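Local coordinates for major capsid protein (Faustovirus, PDB 5J7O), which forms the capsid of a large double-stranded DNA virus, probably as a trimeric double jelly-roll building block, at residues 119-130 against 150-158; 168-176 against 375-383. All coordinates share one frame; numbering follows the deposited sequence.

Contact 1: 119-130 against 150-158; sequences VPALPAFIGADD and YTLYTQSYV
Tyr157 and Leu122 both set their CG beside their own backbone N, and these torsions (chi1 -64° in Tyr157) bring the tyrosine ring up to the loop and carry the leucine end down to meet it. Leu122 CD2 lies 3.6 Å from Tyr157 CE2, the two side chains running past each other in opposite senses, while Val119 CG1 reaches Tyr157 CD2 at 3.5 Å. At the ring's edge Tyr157 OH comes to 2.8 Å from Ala121 O, within hydrogen-bonding reach, although its proton has another possible acceptor.

Ile126 drops its CG2 branch over the centre of the Tyr153 ring, a CH-pi contact 3.6 Å from the centroid and 11° off the normal. Between these two tyrosines, Pro123 CB rests 3.3 Å from Gln155 OE1, and a water lies between that oxygen and Ala124 O, within hydrogen-bonding distance of both. Farther along, Tyr150 OH donates to Asp130 OD2 at 2.6 Å, approaching on the anti side of the carboxylate and 25° out of its plane.

The irregular loop 119-130 thus runs along one face of strand 149-158 in the opposite direction, met by the side chains of Tyr153, Gln155 and Tyr157, which point toward it. Strand 149-158 lies between strands 138-142 and 341-351 in the sheet; Gln155 NE2 bonds to Thr344 of the latter, and a second subunit packs against Ile126 and Tyr153.

Contact 2: 168-176 against 375-383; sequences AAAATNFVR and PTLASGSSI
The side-chain amide of Asn173 is gripped by the turn 378-381 and its approach. Leu377 CD2 lies over one face, 4.1 Å from Asn173 CG, and Ser381 CB comes obliquely against the opposite face, 3.7 Å from the same carbon. The polar edge is taken up by backbone. Ala378 N points its hydrogen at a lone pair of Asn173 OD1, in the carbonyl plane, giving a bond of 2.6 Å with an N-H...O angle of 168°. Asn173 ND2 donates twice, through more bent bonds: to Ser381 O at 2.8 Å, near the amide plane, and to Ala378 O at 3.2 Å, where the partner sits 23° out of that plane.

A second grip comes from the backbone of Asn173. Ser381 turns its hydroxyl anti to its own N (chi1 -175°), which places OG to accept a nearly straight bond from Asn173 N at 3.0 Å. The same hydroxyl bonds to Ser115 O, so it is held by two bonds, one of them to a residue beyond the two segments. Next to this polar patch the methyls of Ala171 and Ala378 meet CB to CB at 3.7 Å.

The type II turn from Ala378 to Ser381 puts the carbonyl oxygens of its first and last residues near the same asparagine nitrogen. A water adds a further bond to Asn173 OD1 and links it to Thr376 O. This largely buried side chain therefore satisfies an N-H and two C=O groups of a segment with no regular strand or helix. With donors and acceptors matched at both ends of the amide and carbon against both faces, its rotation is well defined, and the turn is tied to the break in strand 170-177, where Asn173 sits, chiefly by neutral hydrogen bonds rather than charge.

Overall arrangement
Contacts 1 and 2 follow one another along the chain, with centres 21 Å apart on the same side of the chain's centre. They meet where 119-130 begins and 168-176 begins: Val119 N lies 2.8 Å from Ala169 O and Val119 O lies 2.9 Å from Ala168 N, probable hydrogen bonds continuing the antiparallel pairing of strands 116-118 and 170-177. Pro120 CB also packs on Ser379 OG at 3.5 Å, so loop 119-130 touches both segments of contact 2. Subunit neighbours differ: a second copy of the protein packs against contact 1, whereas a third reaches Phe174, Pro375 and Arg176 in the segments of contact 2.

Contact 1: 119-130 against 150-158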
loop_
_atom_site.group_PDB
_atom_site.type_symbol
_atom_site.label_atom_id
_atom_site.label_comp_id
_atom_site.label_asym_id
_atom_site.label_seq_id
_atom_site.Cartn_x
_atom_site.Cartn_y
_atom_site.Cartn_z
ATOM N N VAL B 119 28.572 30.016 -0.844
ATOM C CA VAL B 119 29.124 28.732 -0.405
ATOM C C VAL B 119 29.847 28.937 0.925
ATOM O O VAL B 119 30.728 29.809 1.016
ATOM C CB VAL B 119 30.071 28.167 -1.465
ATOM C CG1 VAL B 119 30.662 26.844 -1.006
ATOM C CG2 VAL B 119 29.345 27.994 -2.794
ATOM N N PRO B 120 29.513 28.180 1.971
ATOM C CA PRO B 120 30.132 28.427 3.283
ATOM C C PRO B 120 31.612 28.081 3.325
ATOM O O PRO B 120 32.173 27.569 2.351
ATOM C CB PRO B 120 29.320 27.525 4.221
ATOM C CG PRO B 120 28.831 26.424 3.341
ATOM C CD PRO B 120 28.558 27.059 2.005
ATOM N N ALA B 121 32.253 28.364 4.456
ATOM C CA ALA B 121 33.664 28.049 4.615
ATOM C C ALA B 121 33.871 26.543 4.712
ATOM O O ALA B 121 33.014 25.804 5.207
ATOM C CB ALA B 121 34.231 28.739 5.857
ATOM N N LEU B 122 35.024 26.093 4.228
ATOM C CA LEU B 122 35.360 24.680 4.254
ATOM C C LEU B 122 35.524 24.196 5.694
ATOM O O LEU B 122 35.787 24.989 6.601
ATOM C CB LEU B 122 36.643 24.435 3.464
ATOM C CG LEU B 122 36.524 24.592 1.949
ATOM C CD1 LEU B 122 37.863 24.971 1.345
ATOM C CD2 LEU B 122 35.990 23.315 1.314
ATOM N N PRO B 123 35.359 22.896 5.929
ATOM C CA PRO B 123 35.546 22.363 7.283
ATOM C C PRO B 123 36.998 22.467 7.726
ATOM O O PRO B 123 37.914 22.690 6.933
ATOM C CB PRO B 123 35.107 20.899 7.161
ATOM C CG PRO B 123 34.277 20.844 5.916
ATOM C CD PRO B 123 34.871 21.866 4.998
ATOM N N ALA B 124 37.197 22.295 9.031
ATOM C CA ALA B 124 38.528 22.393 9.609
ATOM C C ALA B 124 39.399 21.220 9.160
ATOM O O ALA B 124 38.943 20.276 8.507
ATOM C CB ALA B 124 38.446 22.440 11.134
ATOM N N PHE B 125 40.678 21.295 9.520
ATOM C CA PHE B 125 41.617 20.229 9.204
ATOM C C PHE B 125 41.287 18.969 9.996
ATOM O O PHE B 125 40.831 19.029 11.140
ATOM C CB PHE B 125 43.049 20.668 9.513
ATOM C CG PHE B 125 43.523 21.832 8.690
ATOM C CD1 PHE B 125 43.358 21.841 7.316
ATOM C CD2 PHE B 125 44.134 22.918 9.294
ATOM C CE1 PHE B 125 43.795 22.911 6.558
ATOM C CE2 PHE B 125 44.572 23.992 8.542
ATOM C CZ PHE B 125 44.403 23.989 7.172
ATOM N N ILE B 126 41.527 17.816 9.374
ATOM C CA ILE B 126 41.352 16.534 10.047
ATOM C C ILE B 126 42.708 16.045 10.537
ATOM O O ILE B 126 42.893 15.779 11.729
ATOM C CB ILE B 126 40.694 15.493 9.124
ATOM C CG1 ILE B 126 39.260 15.906 8.791
ATOM C CG2 ILE B 126 40.715 14.120 9.774
ATOM C CD1 ILE B 126 38.532 14.922 7.901
ATOM N N GLY B 127 43.665 15.924 9.618
ATOM C CA GLY B 127 44.992 15.493 9.990
ATOM C C GLY B 127 45.845 16.623 10.534
ATOM O O GLY B 127 45.550 17.806 10.365
ATOM N N ALA B 128 46.929 16.239 11.203
ATOM C CA ALA B 128 47.849 17.201 11.790
ATOM C C ALA B 128 48.979 17.601 10.852
ATOM O O ALA B 128 49.733 18.524 11.176
ATOM C CB ALA B 128 48.444 16.639 13.086
ATOM N N ASP B 129 49.109 16.948 9.699
ATOM C CA ASP B 129 50.262 17.124 8.830
ATOM C C ASP B 129 49.842 17.629 7.456
ATOM O O ASP B 129 48.732 17.356 6.986
ATOM C CB ASP B 129 51.034 15.808 8.672
ATOM C CG ASP B 129 51.448 15.212 10.001
ATOM O OD1 ASP B 129 51.342 13.978 10.159
ATOM O OD2 ASP B 129 51.881 15.978 10.888
ATOM N N ASP B 130 50.751 18.374 6.822
ATOM C CA ASP B 130 50.627 18.788 5.424
ATOM C C ASP B 130 49.308 19.515 5.168
ATOM O O ASP B 130 48.573 19.216 4.224
ATOM C CB ASP B 130 50.783 17.585 4.492
ATOM C CG ASP B 130 52.047 16.791 4.774
ATOM O OD1 ASP B 130 53.065 17.405 5.154
ATOM O OD2 ASP B 130 52.018 15.552 4.619
ATOM N N TYR B 150 50.224 6.532 4.302
ATOM C CA TYR B 150 50.004 7.970 4.290
ATOM C C TYR B 150 48.517 8.208 4.057
ATOM O O TYR B 150 47.986 7.839 3.005
ATOM C CB TYR B 150 50.853 8.631 3.203
ATOM C CG TYR B 150 50.757 10.140 3.115
ATOM C CD1 TYR B 150 51.339 10.952 4.080
ATOM C CD2 TYR B 150 50.113 10.751 2.047
ATOM C CE1 TYR B 150 51.265 12.332 3.993
ATOM C CE2 TYR B 150 50.034 12.128 1.952
ATOM C CZ TYR B 150 50.612 12.914 2.927
ATOM O OH TYR B 150 50.534 14.285 2.833
ATOM N N THR B 151 47.845 8.795 5.045
ATOM C CA THR B 151 46.401 8.990 5.006
ATOM C C THR B 151 46.107 10.454 4.707
ATOM O O THR B 151 46.470 11.336 5.491
ATOM C CB THR B 151 45.755 8.567 6.325
ATOM O OG1 THR B 151 46.083 7.200 6.600
ATOM C CG2 THR B 151 44.244 8.709 6.242
ATOM N N LEU B 152 45.443 10.705 3.581
ATOM C CA LEU B 152 45.196 12.052 3.083
ATOM C C LEU B 152 43.701 12.344 3.134
ATOM O O LEU B 152 42.904 11.622 2.527
ATOM C CB LEU B 152 45.724 12.207 1.657
ATOM C CG LEU B 152 45.732 13.619 1.070
ATOM C CD1 LEU B 152 46.847 14.450 1.686
ATOM C CD2 LEU B 152 45.862 13.569 -0.445
ATOM N N TYR B 153 43.330 13.405 3.846
ATOM C CA TYR B 153 41.944 13.827 3.990
ATOM C C TYR B 153 41.706 15.067 3.139
ATOM O O TYR B 153 42.415 16.068 3.285
ATOM C CB TYR B 153 41.605 14.128 5.452
ATOM C CG TYR B 153 41.973 13.034 6.431
ATOM C CD1 TYR B 153 43.253 12.955 6.963
ATOM C CD2 TYR B 153 41.036 12.093 6.836
ATOM C CE1 TYR B 153 43.594 11.962 7.864
ATOM C CE2 TYR B 153 41.366 11.098 7.738
ATOM C CZ TYR B 153 42.646 11.038 8.249
ATOM O OH TYR B 153 42.980 10.047 9.145
ATOM N N THR B 154 40.705 15.006 2.265
ATOM C CA THR B 154 40.342 16.138 1.422
ATOM C C THR B 154 38.840 16.358 1.497
ATOM O O THR B 154 38.062 15.408 1.371
ATOM C CB THR B 154 40.766 15.917 -0.035
ATOM O OG1 THR B 154 42.139 15.514 -0.083
ATOM C CG2 THR B 154 40.593 17.200 -0.840
ATOM N N GLN B 155 38.438 17.609 1.707
ATOM C CA GLN B 155 37.036 17.996 1.711
ATOM C C GLN B 155 36.842 19.199 0.801
ATOM O O GLN B 155 37.666 20.119 0.790
ATOM C CB GLN B 155 36.542 18.315 3.128
ATOM C CG GLN B 155 36.408 17.095 4.024
ATOM C CD GLN B 155 35.865 17.435 5.398
ATOM O OE1 GLN B 155 36.528 18.101 6.193
ATOM N NE2 GLN B 155 34.650 16.980 5.684
ATOM N N SER B 156 35.754 19.184 0.036
ATOM C CA SER B 156 35.455 20.260 -0.896
ATOM C C SER B 156 33.947 20.324 -1.104
ATOM O O SER B 156 33.185 19.543 -0.527
ATOM C CB SER B 156 36.193 20.059 -2.225
ATOM O OG SER B 156 35.838 18.826 -2.827
ATOM N N TYR B 157 33.520 21.272 -1.933
ATOM C CA TYR B 157 32.118 21.444 -2.280
ATOM C C TYR B 157 31.929 21.211 -3.771
ATOM O O TYR B 157 32.719 21.693 -4.589
ATOM C CB TYR B 157 31.612 22.839 -1.902
ATOM C CG TYR B 157 31.635 23.114 -0.419
ATOM C CD1 TYR B 157 30.801 22.420 0.449
ATOM C CD2 TYR B 157 32.485 24.073 0.116
ATOM C CE1 TYR B 157 30.817 22.670 1.807
ATOM C CE2 TYR B 157 32.506 24.332 1.472
ATOM C CZ TYR B 157 31.671 23.626 2.312
ATOM O OH TYR B 157 31.690 23.880 3.665
ATOM N N VAL B 158 30.880 20.466 -4.117
ATOM C CA VAL B 158 30.555 20.153 -5.501
ATOM C C VAL B 158 29.055 20.312 -5.703
ATOM O O VAL B 158 28.273 20.319 -4.751
ATOM C CB VAL B 158 30.993 18.724 -5.899
ATOM C CG1 VAL B 158 32.508 18.616 -5.940
ATOM C CG2 VAL B 158 30.407 17.703 -4.933
HETATM O O HOH W 1 39.231 18.185 6.442
HETATM O O HOH W 2 37.038 18.644 8.556
#

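Contact 2: 168-176 against 375-383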
loop_
_atom_site.group_PDB
_atom_site.type_symbol
_atom_site.label_atom_id
_atom_site.label_comp_id
_atom_site.label_asym_id
_atom_site.label_seq_id
_atom_site.Cartn_x
_atom_site.Cartn_y
_atom_site.Cartn_z
ATOM N N ALA B 168 32.593 31.049 -0.772
ATOM C CA ALA B 168 32.021 32.390 -0.865
ATOM C C ALA B 168 31.507 32.720 -2.261
ATOM O O ALA B 168 31.081 33.859 -2.491
ATOM C CB ALA B 168 33.002 33.486 -0.422
ATOM N N ALA B 169 31.540 31.779 -3.200
ATOM C CA ALA B 169 30.865 31.976 -4.471
ATOM C C ALA B 169 29.359 31.814 -4.283
ATOM O O ALA B 169 28.879 31.429 -3.215
ATOM C CB ALA B 169 31.392 30.999 -5.521
ATOM N N ALA B 170 28.608 32.105 -5.340
ATOM C CA ALA B 170 27.155 32.079 -5.253
ATOM C C ALA B 170 26.643 30.669 -4.971
ATOM O O ALA B 170 27.221 29.670 -5.410
ATOM C CB ALA B 170 26.532 32.610 -6.543
ATOM N N ALA B 171 25.542 30.600 -4.225
ATOM C CA ALA B 171 24.879 29.347 -3.891
ATOM C C ALA B 171 23.501 29.669 -3.333
ATOM O O ALA B 171 23.351 30.617 -2.559
ATOM C CB ALA B 171 25.688 28.532 -2.872
ATOM N N THR B 172 22.507 28.880 -3.727
ATOM C CA THR B 172 21.131 29.096 -3.304
ATOM C C THR B 172 20.568 27.811 -2.715
ATOM O O THR B 172 20.766 26.724 -3.266
ATOM C CB THR B 172 20.252 29.561 -4.476
ATOM O OG1 THR B 172 20.812 30.745 -5.055
ATOM C CG2 THR B 172 18.836 29.860 -4.001
ATOM N N ASN B 173 19.872 27.944 -1.591
ATOM C CA ASN B 173 19.203 26.811 -0.977
ATOM C C ASN B 173 17.913 26.481 -1.721
ATOM O O ASN B 173 17.352 27.306 -2.449
ATOM C CB ASN B 173 18.892 27.099 0.491
ATOM C CG ASN B 173 20.136 27.129 1.359
ATOM O OD1 ASN B 173 21.085 26.380 1.131
ATOM N ND2 ASN B 173 20.133 27.992 2.369
ATOM N N PHE B 174 17.446 25.252 -1.532
ATOM C CA PHE B 174 16.142 24.848 -2.028
ATOM C C PHE B 174 15.081 25.099 -0.959
ATOM O O PHE B 174 15.384 25.397 0.199
ATOM C CB PHE B 174 16.148 23.374 -2.444
ATOM C CG PHE B 174 16.847 23.110 -3.753
ATOM C CD1 PHE B 174 17.462 24.135 -4.453
ATOM C CD2 PHE B 174 16.874 21.832 -4.288
ATOM C CE1 PHE B 174 18.100 23.889 -5.656
ATOM C CE2 PHE B 174 17.508 21.580 -5.491
ATOM C CZ PHE B 174 18.122 22.610 -6.176
ATOM N N VAL B 175 13.819 24.983 -1.361
ATOM C CA VAL B 175 12.701 25.177 -0.449
ATOM C C VAL B 175 11.840 23.925 -0.443
ATOM O O VAL B 175 11.759 23.186 -1.431
ATOM C CB VAL B 175 11.857 26.420 -0.809
ATOM C CG1 VAL B 175 12.625 27.692 -0.484
ATOM C CG2 VAL B 175 11.467 26.393 -2.274
ATOM N N ARG B 176 11.202 23.685 0.697
ATOM C CA ARG B 176 10.314 22.552 0.876
ATOM C C ARG B 176 9.184 22.977 1.796
ATOM O O ARG B 176 9.338 23.899 2.602
ATOM C CB ARG B 176 11.043 21.348 1.477
ATOM C CG ARG B 176 10.749 21.132 2.950
ATOM C CD ARG B 176 11.801 20.257 3.599
ATOM N NE ARG B 176 11.872 18.920 3.011
ATOM C CZ ARG B 176 12.928 18.115 3.109
ATOM N NH1 ARG B 176 14.016 18.513 3.758
ATOM N NH2 ARG B 176 12.903 16.913 2.553
ATOM N N PRO B 375 24.746 16.802 1.566
ATOM C CA PRO B 375 24.082 18.047 1.159
ATOM C C PRO B 375 24.308 19.154 2.179
ATOM O O PRO B 375 24.261 18.929 3.391
ATOM C CB PRO B 375 22.606 17.645 1.072
ATOM C CG PRO B 375 22.640 16.183 0.775
ATOM C CD PRO B 375 23.833 15.647 1.521
ATOM N N THR B 376 24.558 20.362 1.675
ATOM C CA THR B 376 25.016 21.472 2.497
ATOM C C THR B 376 24.161 22.706 2.254
ATOM O O THR B 376 23.827 23.031 1.110
ATOM C CB THR B 376 26.491 21.793 2.205
ATOM O OG1 THR B 376 27.286 20.619 2.418
ATOM C CG2 THR B 376 26.993 22.905 3.110
ATOM N N LEU B 377 23.811 23.391 3.341
ATOM C CA LEU B 377 23.081 24.647 3.256
ATOM C C LEU B 377 24.013 25.782 2.853
ATOM O O LEU B 377 25.154 25.863 3.316
ATOM C CB LEU B 377 22.429 24.980 4.598
ATOM C CG LEU B 377 21.294 24.091 5.102
ATOM C CD1 LEU B 377 20.997 24.400 6.559
ATOM C CD2 LEU B 377 20.053 24.290 4.256
ATOM N N ALA B 378 23.515 26.662 1.992
ATOM C CA ALA B 378 24.237 27.880 1.663
ATOM C C ALA B 378 24.029 28.923 2.755
ATOM O O ALA B 378 22.959 29.010 3.365
ATOM C CB ALA B 378 23.779 28.435 0.315
ATOM N N SER B 379 25.068 29.714 3.002
ATOM C CA SER B 379 24.976 30.763 4.007
ATOM C C SER B 379 24.147 31.928 3.483
ATOM O O SER B 379 24.308 32.360 2.338
ATOM C CB SER B 379 26.371 31.247 4.403
ATOM O OG SER B 379 27.148 30.188 4.937
ATOM N N GLY B 380 23.253 32.435 4.327
ATOM C CA GLY B 380 22.470 33.602 3.967
ATOM C C GLY B 380 21.439 33.377 2.884
ATOM O O GLY B 380 21.071 34.325 2.183
ATOM N N SER B 381 20.964 32.143 2.721
ATOM C CA SER B 381 19.901 31.818 1.775
ATOM C C SER B 381 18.702 31.332 2.579
ATOM O O SER B 381 18.748 30.250 3.175
ATOM C CB SER B 381 20.362 30.768 0.767
ATOM O OG SER B 381 19.370 30.533 -0.217
ATOM N N SER B 382 17.637 32.129 2.601
ATOM C CA SER B 382 16.491 31.887 3.466
ATOM C C SER B 382 15.202 31.975 2.656
ATOM O O SER B 382 15.208 32.307 1.467
ATOM C CB SER B 382 16.469 32.881 4.634
ATOM O OG SER B 382 16.466 34.217 4.162
ATOM N N ILE B 383 14.083 31.675 3.321
ATOM C CA ILE B 383 12.790 31.677 2.644
ATOM C C ILE B 383 12.342 33.109 2.362
ATOM O O ILE B 383 12.765 34.071 3.014
ATOM C CB ILE B 383 11.738 30.920 3.469
ATOM C CG1 ILE B 383 11.491 31.626 4.805
ATOM C CG2 ILE B 383 12.174 29.481 3.697
ATOM C CD1 ILE B 383 10.460 30.940 5.678
HETATM O O HOH W 3 22.019 24.523 -0.728
#